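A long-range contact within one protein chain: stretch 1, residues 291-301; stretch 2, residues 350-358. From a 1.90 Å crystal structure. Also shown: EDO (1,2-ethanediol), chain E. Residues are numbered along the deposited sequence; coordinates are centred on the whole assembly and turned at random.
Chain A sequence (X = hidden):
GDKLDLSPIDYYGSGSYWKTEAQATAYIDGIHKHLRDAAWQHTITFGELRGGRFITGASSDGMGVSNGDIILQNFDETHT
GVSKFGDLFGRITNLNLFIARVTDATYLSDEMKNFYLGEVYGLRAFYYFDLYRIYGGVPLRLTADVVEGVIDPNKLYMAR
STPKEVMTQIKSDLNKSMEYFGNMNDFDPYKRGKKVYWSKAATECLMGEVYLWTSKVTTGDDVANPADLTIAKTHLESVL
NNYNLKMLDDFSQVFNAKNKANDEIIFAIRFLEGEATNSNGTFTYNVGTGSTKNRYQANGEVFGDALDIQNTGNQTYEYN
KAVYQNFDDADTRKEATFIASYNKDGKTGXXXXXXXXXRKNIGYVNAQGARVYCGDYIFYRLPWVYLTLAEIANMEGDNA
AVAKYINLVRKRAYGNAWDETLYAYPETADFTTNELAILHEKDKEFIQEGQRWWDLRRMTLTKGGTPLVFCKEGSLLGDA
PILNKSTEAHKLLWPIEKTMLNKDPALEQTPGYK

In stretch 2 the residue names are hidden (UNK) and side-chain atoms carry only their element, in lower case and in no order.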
ATOM      1  N   SER A 291      19.265 -12.092  18.345  1.00 11.79           N
ATOM      2  CA  SER A 291      20.490 -12.762  17.944  1.00 11.91           C
ATOM      3  C   SER A 291      21.179 -12.043  16.794  1.00 12.91           C
ATOM      4  O   SER A 291      22.376 -12.255  16.589  1.00 12.38           O
ATOM      5  CB  SER A 291      20.209 -14.225  17.529  1.00 11.28           C
ATOM      6  OG  SER A 291      19.172 -14.259  16.547  1.00 11.74           O
ATOM      7  N   THR A 292      20.445 -11.213  16.039  1.00 11.43           N
ATOM      8  CA  THR A 292      21.056 -10.511  14.879  1.00 11.00           C
ATOM      9  C   THR A 292      22.338  -9.753  15.269  1.00 10.70           C
ATOM     10  O   THR A 292      23.327  -9.802  14.554  1.00 12.56           O
ATOM     11  CB  THR A 292      20.036  -9.542  14.177  1.00 10.70           C
ATOM     12  OG1 THR A 292      18.862 -10.282  13.791  1.00 12.19           O
ATOM     13  CG2 THR A 292      20.628  -8.873  12.948  1.00  9.90           C
ATOM     14  N   LYS A 293      22.333  -9.087  16.419  1.00 10.85           N
ATOM     15  CA  LYS A 293      23.487  -8.270  16.860  1.00 10.26           C
ATOM     16  C   LYS A 293      24.790  -9.027  16.923  1.00 12.67           C
ATOM     17  O   LYS A 293      25.851  -8.401  16.820  1.00 13.32           O
ATOM     18  CB  LYS A 293      23.260  -7.608  18.211  1.00 11.23           C
ATOM     19  CG  LYS A 293      22.905  -8.576  19.359  1.00 18.89           C
ATOM     20  CD  LYS A 293      22.950  -7.900  20.734  1.00 21.47           C
ATOM     21  CE  LYS A 293      22.597  -8.887  21.892  1.00 25.89           C
ATOM     22  NZ  LYS A 293      21.127  -9.328  21.960  1.00 23.71           N
ATOM     23  N   ASN A 294      24.728 -10.340  17.100  1.00 14.00           N
ATOM     24  CA  ASN A 294      25.939 -11.164  17.202  1.00 15.31           C
ATOM     25  C   ASN A 294      26.312 -11.808  15.880  1.00 14.52           C
ATOM     26  O   ASN A 294      27.249 -12.547  15.826  1.00 15.97           O
ATOM     27  CB  ASN A 294      25.778 -12.236  18.286  1.00 16.93           C
ATOM     28  CG  ASN A 294      25.537 -11.628  19.658  1.00 21.95           C
ATOM     29  OD1 ASN A 294      26.194 -10.669  20.045  1.00 23.06           O
ATOM     30  ND2 ASN A 294      24.571 -12.160  20.365  1.00 21.05           N
ATOM     31  N   ARG A 295      25.582 -11.529  14.807  1.00 14.22           N
ATOM     32  CA  ARG A 295      25.949 -12.066  13.515  1.00 11.66           C
ATOM     33  C   ARG A 295      26.792 -10.967  12.826  1.00 13.80           C
ATOM     34  O   ARG A 295      27.354 -10.080  13.516  1.00 13.87           O
ATOM     35  CB  ARG A 295      24.707 -12.469  12.718  1.00 14.80           C
ATOM     36  CG  ARG A 295      23.913 -13.567  13.390  1.00 15.56           C
ATOM     37  CD  ARG A 295      22.974 -14.384  12.496  1.00 15.07           C
ATOM     38  NE  ARG A 295      22.408 -15.434  13.345  1.00 16.86           N
ATOM     39  CZ  ARG A 295      21.305 -15.302  14.087  1.00 17.14           C
ATOM     40  NH1 ARG A 295      20.563 -14.197  14.033  1.00 12.32           N
ATOM     41  NH2 ARG A 295      20.918 -16.285  14.884  1.00 15.98           N
ATOM     42  N   TYR A 296      26.901 -11.027  11.500  1.00 11.84           N
ATOM     43  CA  TYR A 296      27.849 -10.209  10.770  1.00 14.65           C
ATOM     44  C   TYR A 296      27.192  -9.421   9.645  1.00 14.99           C
ATOM     45  O   TYR A 296      26.176  -9.797   9.117  1.00 15.64           O
ATOM     46  CB  TYR A 296      28.990 -11.071  10.210  1.00 18.43           C
ATOM     47  CG  TYR A 296      29.708 -11.805  11.293  1.00 19.47           C
ATOM     48  CD1 TYR A 296      30.783 -11.227  11.937  1.00 19.81           C
ATOM     49  CD2 TYR A 296      29.248 -13.046  11.749  1.00 25.58           C
ATOM     50  CE1 TYR A 296      31.417 -11.872  12.986  1.00 23.17           C
ATOM     51  CE2 TYR A 296      29.875 -13.700  12.799  1.00 24.67           C
ATOM     52  CZ  TYR A 296      30.954 -13.098  13.421  1.00 26.82           C
ATOM     53  OH  TYR A 296      31.628 -13.741  14.446  1.00 28.12           O
ATOM     54  N   GLN A 297      27.818  -8.302   9.314  1.00 14.72           N
ATOM     55  CA  GLN A 297      27.512  -7.522   8.141  1.00 14.02           C
ATOM     56  C   GLN A 297      28.277  -8.064   6.947  1.00 13.42           C
ATOM     57  O   GLN A 297      29.221  -8.847   7.096  1.00 15.20           O
ATOM     58  CB  GLN A 297      27.914  -6.071   8.390  1.00 13.42           C
ATOM     59  CG  GLN A 297      27.417  -5.560   9.738  1.00 18.45           C
ATOM     60  CD  GLN A 297      27.659  -4.086   9.937  1.00 14.59           C
ATOM     61  OE1 GLN A 297      27.303  -3.282   9.087  1.00 12.63           O
ATOM     62  NE2 GLN A 297      28.195  -3.722  11.087  1.00 13.19           N
ATOM     63  N   ALA A 298      27.898  -7.566   5.779  1.00 11.73           N
ATOM     64  CA  ALA A 298      28.457  -7.925   4.499  1.00 14.74           C
ATOM     65  C   ALA A 298      29.966  -7.742   4.454  1.00 16.84           C
ATOM     66  O   ALA A 298      30.633  -8.515   3.789  1.00 15.01           O
ATOM     67  CB  ALA A 298      27.773  -7.085   3.319  1.00 14.84           C
ATOM     68  N   ASN A 299      30.497  -6.768   5.198  1.00 14.49           N
ATOM     69  CA  ASN A 299      31.968  -6.535   5.183  1.00 17.84           C
ATOM     70  C   ASN A 299      32.691  -7.421   6.169  1.00 16.50           C
ATOM     71  O   ASN A 299      33.896  -7.264   6.365  1.00 16.53           O
ATOM     72  CB  ASN A 299      32.289  -5.063   5.512  1.00 17.38           C
ATOM     73  CG  ASN A 299      31.922  -4.697   6.910  1.00 17.56           C
ATOM     74  OD1 ASN A 299      31.135  -5.415   7.531  1.00 16.14           O
ATOM     75  ND2 ASN A 299      32.427  -3.560   7.415  1.00 13.87           N
ATOM     76  N   GLY A 300      31.946  -8.266   6.893  1.00 16.68           N
ATOM     77  CA  GLY A 300      32.532  -9.187   7.879  1.00 20.34           C
ATOM     78  C   GLY A 300      32.610  -8.680   9.303  1.00 18.83           C
ATOM     79  O   GLY A 300      32.998  -9.403  10.202  1.00 20.47           O
ATOM     80  N   GLU A 301      32.243  -7.426   9.490  1.00 15.90           N
ATOM     81  CA  GLU A 301      32.195  -6.783  10.789  1.00 15.29           C
ATOM     82  C   GLU A 301      31.022  -7.310  11.579  1.00 13.92           C
ATOM     83  O   GLU A 301      30.013  -7.637  10.999  1.00 14.68           O
ATOM     84  CB  GLU A 301      32.032  -5.272  10.557  1.00 18.41           C
ATOM     85  CG  GLU A 301      32.017  -4.440  11.741  1.00 21.69           C
ATOM     86  CD  GLU A 301      31.909  -2.961  11.427  1.00 18.24           C
ATOM     87  OE1 GLU A 301      31.979  -2.543  10.249  1.00 16.43           O
ATOM     88  OE2 GLU A 301      31.739  -2.216  12.398  1.00 18.89           O
ATOM     89  N   UNK A 350      33.743 -17.797   5.664  1.00 35.09           N
ATOM     90  CA  UNK A 350      32.862 -17.441   4.580  1.00 34.40           C
ATOM     91  C   UNK A 350      31.490 -17.010   5.138  1.00 30.06           C
ATOM     92  O   UNK A 350      30.954 -17.625   6.070  1.00 26.98           O
ATOM     93  c   UNK A 350      31.290 -19.621   1.706  1.00 55.66           C
ATOM     94  o   UNK A 350      30.369 -19.519   0.856  1.00 55.71           O
ATOM     95  c   UNK A 350      32.696 -18.627   3.620  1.00 36.21           C
ATOM     96  c   UNK A 350      31.679 -18.374   2.494  1.00 45.87           C
ATOM     97  o   UNK A 350      31.892 -20.692   1.931  1.00 59.56           O
ATOM     98  N   UNK A 351      30.932 -15.968   4.536  1.00 24.92           N
ATOM     99  CA  UNK A 351      29.699 -15.373   5.005  1.00 21.64           C
ATOM    100  C   UNK A 351      28.559 -15.940   4.196  1.00 20.42           C
ATOM    101  O   UNK A 351      28.650 -16.046   2.960  1.00 18.83           O
ATOM    102  c   UNK A 351      30.846 -13.105   5.685  1.00 20.78           C
ATOM    103  c   UNK A 351      30.627 -13.248   7.182  1.00 18.60           C
ATOM    104  c   UNK A 351      29.759 -13.843   4.884  1.00 21.11           C
ATOM    105  c   UNK A 351      30.866 -11.639   5.324  1.00 28.57           C
ATOM    106  N   UNK A 352      27.480 -16.315   4.872  1.00 16.32           N
ATOM    107  CA  UNK A 352      26.275 -16.746   4.167  1.00 17.67           C
ATOM    108  C   UNK A 352      25.063 -15.910   4.632  1.00 14.58           C
ATOM    109  O   UNK A 352      24.908 -15.629   5.820  1.00 13.90           O
ATOM    110  o   UNK A 352      25.885 -18.510   5.765  1.00 27.31           O
ATOM    111  c   UNK A 352      26.045 -18.249   4.381  1.00 20.81           C
ATOM    112  N   UNK A 353      24.235 -15.499   3.692  1.00 14.02           N
ATOM    113  CA  UNK A 353      23.105 -14.633   4.008  1.00 12.14           C
ATOM    114  C   UNK A 353      22.168 -15.339   4.994  1.00 15.95           C
ATOM    115  O   UNK A 353      21.708 -16.467   4.733  1.00 14.50           O
ATOM    116  c   UNK A 353      21.594 -11.929   3.498  1.00 15.24           C
ATOM    117  c   UNK A 353      22.319 -14.257   2.735  1.00 14.11           C
ATOM    118  c   UNK A 353      21.093 -13.326   2.938  1.00 13.09           C
ATOM    119  c   UNK A 353      20.249 -13.178   1.637  1.00 15.87           C
ATOM    120  N   UNK A 354      21.848 -14.661   6.090  1.00 14.01           N
ATOM    121  CA  UNK A 354      20.980 -15.238   7.124  1.00 15.51           C
ATOM    122  C   UNK A 354      19.615 -14.534   7.235  1.00 15.07           C
ATOM    123  O   UNK A 354      18.569 -15.129   7.003  1.00 15.45           O
ATOM    124  c   UNK A 354      21.111 -16.009   9.588  1.00 15.88           C
ATOM    125  c   UNK A 354      19.984 -17.499  11.659  1.00 17.12           C
ATOM    126  c   UNK A 354      19.520 -16.232  11.392  1.00 12.26           C
ATOM    127  o   UNK A 354      19.428 -18.263  12.704  1.00 14.82           O
ATOM    128  c   UNK A 354      21.525 -17.305   9.860  1.00 16.10           C
ATOM    129  c   UNK A 354      20.087 -15.491  10.358  1.00 17.22           C
ATOM    130  c   UNK A 354      21.730 -15.211   8.459  1.00 13.62           C
ATOM    131  c   UNK A 354      20.976 -18.022  10.875  1.00 15.47           C
ATOM    132  N   UNK A 355      19.628 -13.249   7.579  1.00 13.99           N
ATOM    133  CA  UNK A 355      18.400 -12.474   7.669  1.00 14.39           C
ATOM    134  C   UNK A 355      18.511 -11.156   6.918  1.00 12.78           C
ATOM    135  O   UNK A 355      19.567 -10.784   6.423  1.00  9.31           O
ATOM    136  N   UNK A 356      17.379 -10.493   6.788  1.00 11.60           N
ATOM    137  CA  UNK A 356      17.318  -9.202   6.187  1.00 10.85           C
ATOM    138  C   UNK A 356      16.414  -8.366   7.071  1.00 13.24           C
ATOM    139  O   UNK A 356      15.528  -8.903   7.720  1.00 11.90           O
ATOM    140  c   UNK A 356      17.680 -10.166   3.839  1.00  7.84           C
ATOM    141  c   UNK A 356      16.774  -9.282   4.729  1.00  9.88           C
ATOM    142  o   UNK A 356      15.440  -9.795   4.761  1.00  8.10           O
ATOM    143  N   UNK A 357      16.620  -7.043   7.036  1.00 11.55           N
ATOM    144  CA  UNK A 357      16.077  -6.108   7.999  1.00 10.81           C
ATOM    145  C   UNK A 357      15.802  -4.767   7.286  1.00 10.43           C
ATOM    146  O   UNK A 357      16.630  -4.277   6.522  1.00 12.17           O
ATOM    147  n   UNK A 357      18.865  -9.063  10.000  1.00 10.44           N
ATOM    148  c   UNK A 357      17.103  -5.945   9.146  1.00 14.03           C
ATOM    149  c   UNK A 357      17.686  -7.239   9.624  1.00 11.16           C
ATOM    150  c   UNK A 357      18.779  -7.941   9.214  1.00 15.20           C
ATOM    151  n   UNK A 357      17.136  -7.962  10.659  1.00 12.28           N
ATOM    152  c   UNK A 357      17.846  -9.068  10.846  1.00 14.96           C
ATOM    153  N   UNK A 358      14.594  -4.222   7.452  1.00 11.28           N
ATOM    154  CA  UNK A 358      14.147  -3.164   6.570  1.00  9.52           C
ATOM    155  C   UNK A 358      14.484  -1.809   7.152  1.00  9.88           C
ATOM    156  O   UNK A 358      13.993  -1.436   8.244  1.00 10.41           O
ATOM    157  c   UNK A 358      12.601  -3.274   6.271  1.00  5.32           C
ATOM    158  c   UNK A 358      12.296  -4.640   5.583  1.00  8.94           C
ATOM    159  c   UNK A 358      12.151  -2.107   5.380  1.00  9.18           C
TER
HETATM  160  C1  EDO E1005      19.791 -19.891   7.207  1.00 21.95           C
HETATM  161  O1  EDO E1005      20.586 -19.191   6.252  1.00 29.31           O
HETATM  162  C2  EDO E1005      18.998 -18.956   8.129  1.00 19.42           C
HETATM  163  O2  EDO E1005      17.904 -18.305   7.460  1.00 15.12           O
HETATM  164  O   HOH W   1      18.169 -17.026  14.519  1.00 17.28           O

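Position 350 carries a chain of three carbons, the third bearing two oxygens, which is a carboxylate at the end of two methylenes. It lies out of reach of stretch 1 and is exposed, so a charged, flexible side chain suits the place. This is Glu350.

Position 351 opens the strand with four carbons forked at the second and no heteroatom. The branch carbons reach the turn of stretch 1: one comes to 3.5 Å from O of Ala298, 3.7 Å from O of Gln297 and 3.9 Å from N of Gly300, and the other lies 4.1 Å from CB of Tyr296. A fork at the second carbon identifies Leu351. Its CD1 rests against the backbone of the type I turn from Gln297 to Gly300, while CD2 meets the Tyr296 side chain. A branched aliphatic group can cover such a surface without needing a polar partner there.

Position 352 has one carbon and then one oxygen, and it touches nothing on stretch 1. A short hydroxyl side chain, exposed and out of reach, is Ser352.

Position 353 again shows four carbons forked at the second. They lie out of reach of stretch 1, so the contact alone would not predict them; the branching gives Leu353.

Position 354 has one carbon, then a six-carbon ring bearing one oxygen, a phenol, and the guanidinium of Arg295 lies flat on this ring. The residue is Tyr354. The centres of the two groups are 3.8 Å apart and their planes meet at 10°. Arg295 CZ is 3.8 Å from the centroid of the Tyr354 ring, off-centre, while Arg295 CD sits over the face at 3.9 Å from that centroid. An aromatic ring suits both the cation and the methylene. The opposite face is covered by C2 of the ethanediol, whose O2 donates a hydrogen bond to Tyr354 O at 3.3 Å.

Position 355 has no side-chain atoms and is Gly355. A CB here would point toward stretch 1, but an ideal one would still be 5.1 Å from Thr292 OG1, so this contact does not itself demand glycine.

Position 356 has one carbon carrying an oxygen and a carbon. This is Thr356, buried but out of reach of stretch 1.

Position 357 has one carbon followed by a five-membered ring of three carbons and two nitrogens, an imidazole, and one ring carbon lies 3.3 Å from Thr292 OG1. This is His357, and the carbon is CE1. Both ring nitrogens are hydrogen-bonded elsewhere in the structure, making this polar ring suitable for a buried site.

Position 358 has one carbon carrying two others. Val358 is buried, compact and remote from stretch 1.

No direct hydrogen bond joins the stretches. Packing and stacking do the work, burying 328 Å². Arg295 NH1 is steadied by a hydrogen bond to Ser291 OG at 2.9 Å. Although Arg295 NH2 and Tyr354 OH are 3.3 Å apart, their angle is poor; a water bridges them instead, 2.5 Å from Tyr354 OH and weakly bound to Arg295 NH2 at 2.9 Å.

Stretch 2, residues 350-358: ELSLYGTHV
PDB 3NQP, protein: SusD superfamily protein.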